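PDB 3PT5: NANS (YJHS), A 9-O-acetyl N-acetylneuraminic acid esterase from Escherichia coli O157:H7 EDL933, which probably hydrolyses the 9-O-acetyl group of 9-O-acetyl-N-acetylneuraminic acid, an alternative sialic acid of host mucosal sites on which the bacterium can grow. Local coordinates for residues A[172-183]-A[217-226]. Residues are numbered along the deposited sequence; the frame is centred on the assembly and turned at random.
Sequences RAALVKNPQNKF and DLKQYHSQLN
Gln224 reaches from the tail that follows helix 203-218 into the bend between helix 162-176 and strand 182-189, a helix-to-strand turn of the alpha/beta SGNH-hydrolase fold. It illustrates how a single side-chain amide can tie two points of a chain reversal together by donating to two carbonyl groups. Its CB lies 3.4 Å from Asn181 O, and CG lies against that oxygen and Pro179 O. The extended chain beyond CG (chi2 177°) brings the amide up to Leu175 O. There NE2 spends its two hydrogens in different directions: one goes to Leu175 O at 2.8 Å, nearly straight at 167°, the other to Asn181 O at 3.1 Å. Both acceptors lie close to the amide plane, which should fix the rotation of the group, while OE1 stays beside the Leu175 backbone. The main chain of the same residue continues the join, Gln224 O accepting from Phe183 N at 2.9 Å at the start of the strand.

On helix 162-176, Leu175 CD1 packs against Leu218 CD1, Tyr221 CB and Leu225 CD1, and Leu225 CD1 also meets Phe183 CB. Tyr221 stands across the chain of Arg172, its CE2 3.6 Å from Arg172 CG, and Val176 CG2 touches CE1 on the other side of the ring's long axis. Beyond the ring, the extended Arg172 ends at the main chain of Asp217, whose carboxylate OD2 is hydrogen-bonded to Tyr164 OH. Arg172 NH2 meets a lone pair of Asp217 O at 2.7 Å, with NE adding a weak second bond to that oxygen.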
loop_
_atom_site.group_PDB
_atom_site.type_symbol
_atom_site.label_atom_id
_atom_site.label_comp_id
_atom_site.label_asym_id
_atom_site.label_seq_id
_atom_site.Cartn_x
_atom_site.Cartn_y
_atom_site.Cartn_z
ATOM N N ARG A 172 15.706 3.169 -0.364
ATOM C CA ARG A 172 17.155 3.123 -0.593
ATOM C C ARG A 172 17.701 1.783 -0.151
ATOM O O ARG A 172 18.495 1.194 -0.864
ATOM C CB ARG A 172 17.857 4.202 0.212
ATOM C CG ARG A 172 17.871 5.553 -0.401
ATOM C CD ARG A 172 18.515 6.508 0.599
ATOM N NE ARG A 172 18.821 7.803 0.007
ATOM C CZ ARG A 172 18.863 8.952 0.677
ATOM N NH1 ARG A 172 18.613 8.984 1.985
ATOM N NH2 ARG A 172 19.165 10.075 0.029
ATOM N N ALA A 173 17.259 1.295 1.013
ATOM C CA ALA A 173 17.742 0.040 1.586
ATOM C C ALA A 173 17.452 -1.103 0.638
ATOM O O ALA A 173 18.258 -2.023 0.487
ATOM C CB ALA A 173 17.094 -0.238 2.954
ATOM N N ALA A 174 16.283 -1.042 -0.001
ATOM C CA ALA A 174 15.890 -2.095 -0.920
ATOM C C ALA A 174 16.811 -2.137 -2.140
ATOM O O ALA A 174 17.143 -3.225 -2.636
ATOM C CB ALA A 174 14.435 -1.910 -1.344
ATOM N N LEU A 175 17.209 -0.964 -2.613
ATOM C CA LEU A 175 18.096 -0.847 -3.788
ATOM C C LEU A 175 19.542 -1.189 -3.447
ATOM O O LEU A 175 20.221 -1.894 -4.206
ATOM C CB LEU A 175 17.964 0.529 -4.451
ATOM C CG LEU A 175 16.537 0.847 -4.965
ATOM C CD1 LEU A 175 16.428 2.277 -5.508
ATOM C CD2 LEU A 175 16.061 -0.171 -6.008
ATOM N N VAL A 176 20.000 -0.721 -2.289
ATOM C CA VAL A 176 21.349 -1.002 -1.769
ATOM C C VAL A 176 21.635 -2.479 -1.485
ATOM O O VAL A 176 22.787 -2.929 -1.591
ATOM C CB VAL A 176 21.601 -0.166 -0.476
ATOM C CG1 VAL A 176 22.772 -0.724 0.349
ATOM C CG2 VAL A 176 21.782 1.273 -0.822
ATOM N N LYS A 177 20.600 -3.229 -1.118
ATOM C CA LYS A 177 20.701 -4.668 -0.846
ATOM C C LYS A 177 21.376 -5.471 -1.948
ATOM O O LYS A 177 22.088 -6.419 -1.658
ATOM C CB LYS A 177 19.327 -5.277 -0.561
ATOM C CG LYS A 177 18.837 -5.076 0.882
ATOM C CD LYS A 177 17.954 -6.219 1.316
ATOM C CE LYS A 177 17.261 -5.902 2.631
ATOM N NZ LYS A 177 18.117 -6.012 3.842
ATOM N N ASN A 178 21.127 -5.104 -3.202
ATOM C CA ASN A 178 21.625 -5.844 -4.357
ATOM C C ASN A 178 21.728 -4.842 -5.512
ATOM O O ASN A 178 20.719 -4.256 -5.897
ATOM C CB ASN A 178 20.625 -6.975 -4.649
ATOM C CG ASN A 178 21.085 -7.944 -5.724
ATOM O OD1 ASN A 178 21.790 -7.579 -6.670
ATOM N ND2 ASN A 178 20.637 -9.185 -5.606
ATOM N N PRO A 179 22.954 -4.570 -6.031
ATOM C CA PRO A 179 23.071 -3.567 -7.090
ATOM C C PRO A 179 22.322 -3.930 -8.384
ATOM O O PRO A 179 22.107 -3.057 -9.226
ATOM C CB PRO A 179 24.598 -3.473 -7.336
ATOM C CG PRO A 179 25.141 -4.729 -6.833
ATOM C CD PRO A 179 24.276 -5.106 -5.646
ATOM N N GLN A 180 21.909 -5.190 -8.527
ATOM C CA GLN A 180 21.094 -5.591 -9.675
ATOM C C GLN A 180 19.585 -5.364 -9.475
ATOM O O GLN A 180 18.761 -5.660 -10.379
ATOM C CB GLN A 180 21.300 -7.071 -9.989
ATOM C CG GLN A 180 22.493 -7.416 -10.848
ATOM C CD GLN A 180 22.479 -8.887 -11.175
ATOM O OE1 GLN A 180 22.864 -9.724 -10.352
ATOM N NE2 GLN A 180 21.992 -9.225 -12.362
ATOM N N ASN A 181 19.197 -4.903 -8.293
ATOM C CA ASN A 181 17.787 -4.627 -8.066
ATOM C C ASN A 181 17.334 -3.474 -8.945
ATOM O O ASN A 181 18.106 -2.548 -9.198
ATOM C CB ASN A 181 17.521 -4.346 -6.589
ATOM C CG ASN A 181 17.557 -5.607 -5.731
ATOM O OD1 ASN A 181 17.658 -6.741 -6.224
ATOM N ND2 ASN A 181 17.432 -5.411 -4.427
ATOM N N LYS A 182 16.093 -3.541 -9.430
ATOM C CA LYS A 182 15.562 -2.539 -10.351
ATOM C C LYS A 182 14.300 -1.917 -9.751
ATOM O O LYS A 182 13.457 -2.644 -9.271
ATOM C CB LYS A 182 15.219 -3.187 -11.688
ATOM C CG LYS A 182 16.451 -3.724 -12.478
ATOM C CD LYS A 182 17.509 -2.663 -12.762
ATOM C CE LYS A 182 18.656 -3.248 -13.623
ATOM N NZ LYS A 182 19.737 -2.246 -13.815
ATOM N N PHE A 183 14.184 -0.590 -9.780
ATOM C CA PHE A 183 13.045 0.117 -9.148
ATOM C C PHE A 183 11.905 0.313 -10.147
ATOM O O PHE A 183 12.084 0.953 -11.189
ATOM C CB PHE A 183 13.508 1.476 -8.604
ATOM C CG PHE A 183 12.519 2.163 -7.679
ATOM C CD1 PHE A 183 11.956 1.510 -6.571
ATOM C CD2 PHE A 183 12.162 3.485 -7.926
ATOM C CE1 PHE A 183 11.066 2.175 -5.728
ATOM C CE2 PHE A 183 11.262 4.157 -7.090
ATOM C CZ PHE A 183 10.707 3.502 -6.002
ATOM N N ASP A 217 16.518 12.668 -3.477
ATOM C CA ASP A 217 17.141 11.738 -2.535
ATOM C C ASP A 217 17.480 10.342 -3.093
ATOM O O ASP A 217 18.322 9.634 -2.522
ATOM C CB ASP A 217 16.284 11.607 -1.261
ATOM C CG ASP A 217 16.319 12.860 -0.390
ATOM O OD1 ASP A 217 17.201 13.717 -0.586
ATOM O OD2 ASP A 217 15.461 12.997 0.500
ATOM N N LEU A 218 16.845 9.954 -4.199
ATOM C CA LEU A 218 17.054 8.636 -4.799
ATOM C C LEU A 218 17.856 8.703 -6.100
ATOM O O LEU A 218 18.334 7.676 -6.588
ATOM C CB LEU A 218 15.705 7.935 -5.055
ATOM C CG LEU A 218 15.062 7.167 -3.896
ATOM C CD1 LEU A 218 15.957 6.004 -3.503
ATOM C CD2 LEU A 218 14.776 8.061 -2.684
ATOM N N LYS A 219 18.033 9.916 -6.623
ATOM C CA LYS A 219 18.637 10.150 -7.937
ATOM C C LYS A 219 19.981 9.441 -8.161
ATOM O O LYS A 219 20.254 8.942 -9.260
ATOM C CB LYS A 219 18.809 11.648 -8.169
ATOM C CG LYS A 219 18.990 12.049 -9.631
ATOM C CD LYS A 219 19.294 13.526 -9.747
ATOM C CE LYS A 219 19.034 14.045 -11.159
ATOM N NZ LYS A 219 17.596 14.391 -11.365
ATOM N N GLN A 220 20.799 9.400 -7.113
ATOM C CA GLN A 220 22.135 8.802 -7.169
ATOM C C GLN A 220 22.128 7.292 -7.428
ATOM O O GLN A 220 23.177 6.701 -7.726
ATOM C CB GLN A 220 22.902 9.111 -5.886
ATOM C CG GLN A 220 22.330 8.470 -4.636
ATOM C CD GLN A 220 23.228 8.673 -3.432
ATOM O OE1 GLN A 220 24.150 9.496 -3.463
ATOM N NE2 GLN A 220 22.970 7.923 -2.365
ATOM N N TYR A 221 20.953 6.675 -7.298
ATOM C CA TYR A 221 20.781 5.248 -7.590
ATOM C C TYR A 221 20.282 5.069 -9.017
ATOM O O TYR A 221 19.673 4.042 -9.342
ATOM C CB TYR A 221 19.809 4.586 -6.605
ATOM C CG TYR A 221 20.240 4.669 -5.162
ATOM C CD1 TYR A 221 21.035 3.678 -4.591
ATOM C CD2 TYR A 221 19.854 5.743 -4.365
ATOM C CE1 TYR A 221 21.442 3.759 -3.260
ATOM C CE2 TYR A 221 20.261 5.835 -3.043
ATOM C CZ TYR A 221 21.045 4.843 -2.491
ATOM O OH TYR A 221 21.434 4.940 -1.168
ATOM N N HIS A 222 20.555 6.075 -9.855
ATOM C CA HIS A 222 20.178 6.089 -11.274
ATOM C C HIS A 222 20.418 4.753 -11.977
ATOM O O HIS A 222 19.590 4.303 -12.775
ATOM C CB HIS A 222 20.893 7.227 -12.025
ATOM C CG HIS A 222 22.390 7.201 -11.905
ATOM N ND1 HIS A 222 23.076 7.938 -10.960
ATOM C CD2 HIS A 222 23.334 6.550 -12.628
ATOM C CE1 HIS A 222 24.375 7.722 -11.092
ATOM N NE2 HIS A 222 24.558 6.888 -12.101
ATOM N N SER A 223 21.541 4.118 -11.661
ATOM C CA SER A 223 21.898 2.842 -12.261
ATOM C C SER A 223 20.808 1.780 -12.049
ATOM O O SER A 223 20.727 0.809 -12.802
ATOM C CB SER A 223 23.231 2.362 -11.692
ATOM O OG SER A 223 23.228 2.443 -10.273
ATOM N N GLN A 224 19.953 2.002 -11.049
ATOM C CA GLN A 224 18.941 1.028 -10.632
ATOM C C GLN A 224 17.512 1.515 -10.875
ATOM O O GLN A 224 16.550 0.804 -10.572
ATOM C CB GLN A 224 19.135 0.672 -9.160
ATOM C CG GLN A 224 20.347 -0.188 -8.920
ATOM C CD GLN A 224 20.561 -0.472 -7.459
ATOM O OE1 GLN A 224 21.230 0.293 -6.753
ATOM N NE2 GLN A 224 19.996 -1.586 -6.989
ATOM N N LEU A 225 17.388 2.712 -11.444
ATOM C CA LEU A 225 16.092 3.321 -11.743
ATOM C C LEU A 225 15.645 3.032 -13.178
ATOM O O LEU A 225 14.691 3.635 -13.680
ATOM C CB LEU A 225 16.137 4.832 -11.466
ATOM C CG LEU A 225 15.777 5.435 -10.094
ATOM C CD1 LEU A 225 15.969 4.483 -8.906
ATOM C CD2 LEU A 225 16.514 6.768 -9.871
ATOM N N ASN A 226 16.316 2.060 -13.800
ATOM C CA ASN A 226 16.161 1.747 -15.216
ATOM C C ASN A 226 16.453 2.984 -16.065
ATOM O O ASN A 226 16.016 3.069 -17.209
ATOM C CB ASN A 226 14.770 1.174 -15.519
ATOM C CG ASN A 226 14.430 -0.051 -14.671
ATOM O OD1 ASN A 226 15.134 -1.065 -14.715
ATOM N ND2 ASN A 226 13.338 0.027 -13.919
HETATM O O HOH W 1 23.919 -0.826 -9.580
HETATM O O HOH W 2 12.386 3.700 -11.594
#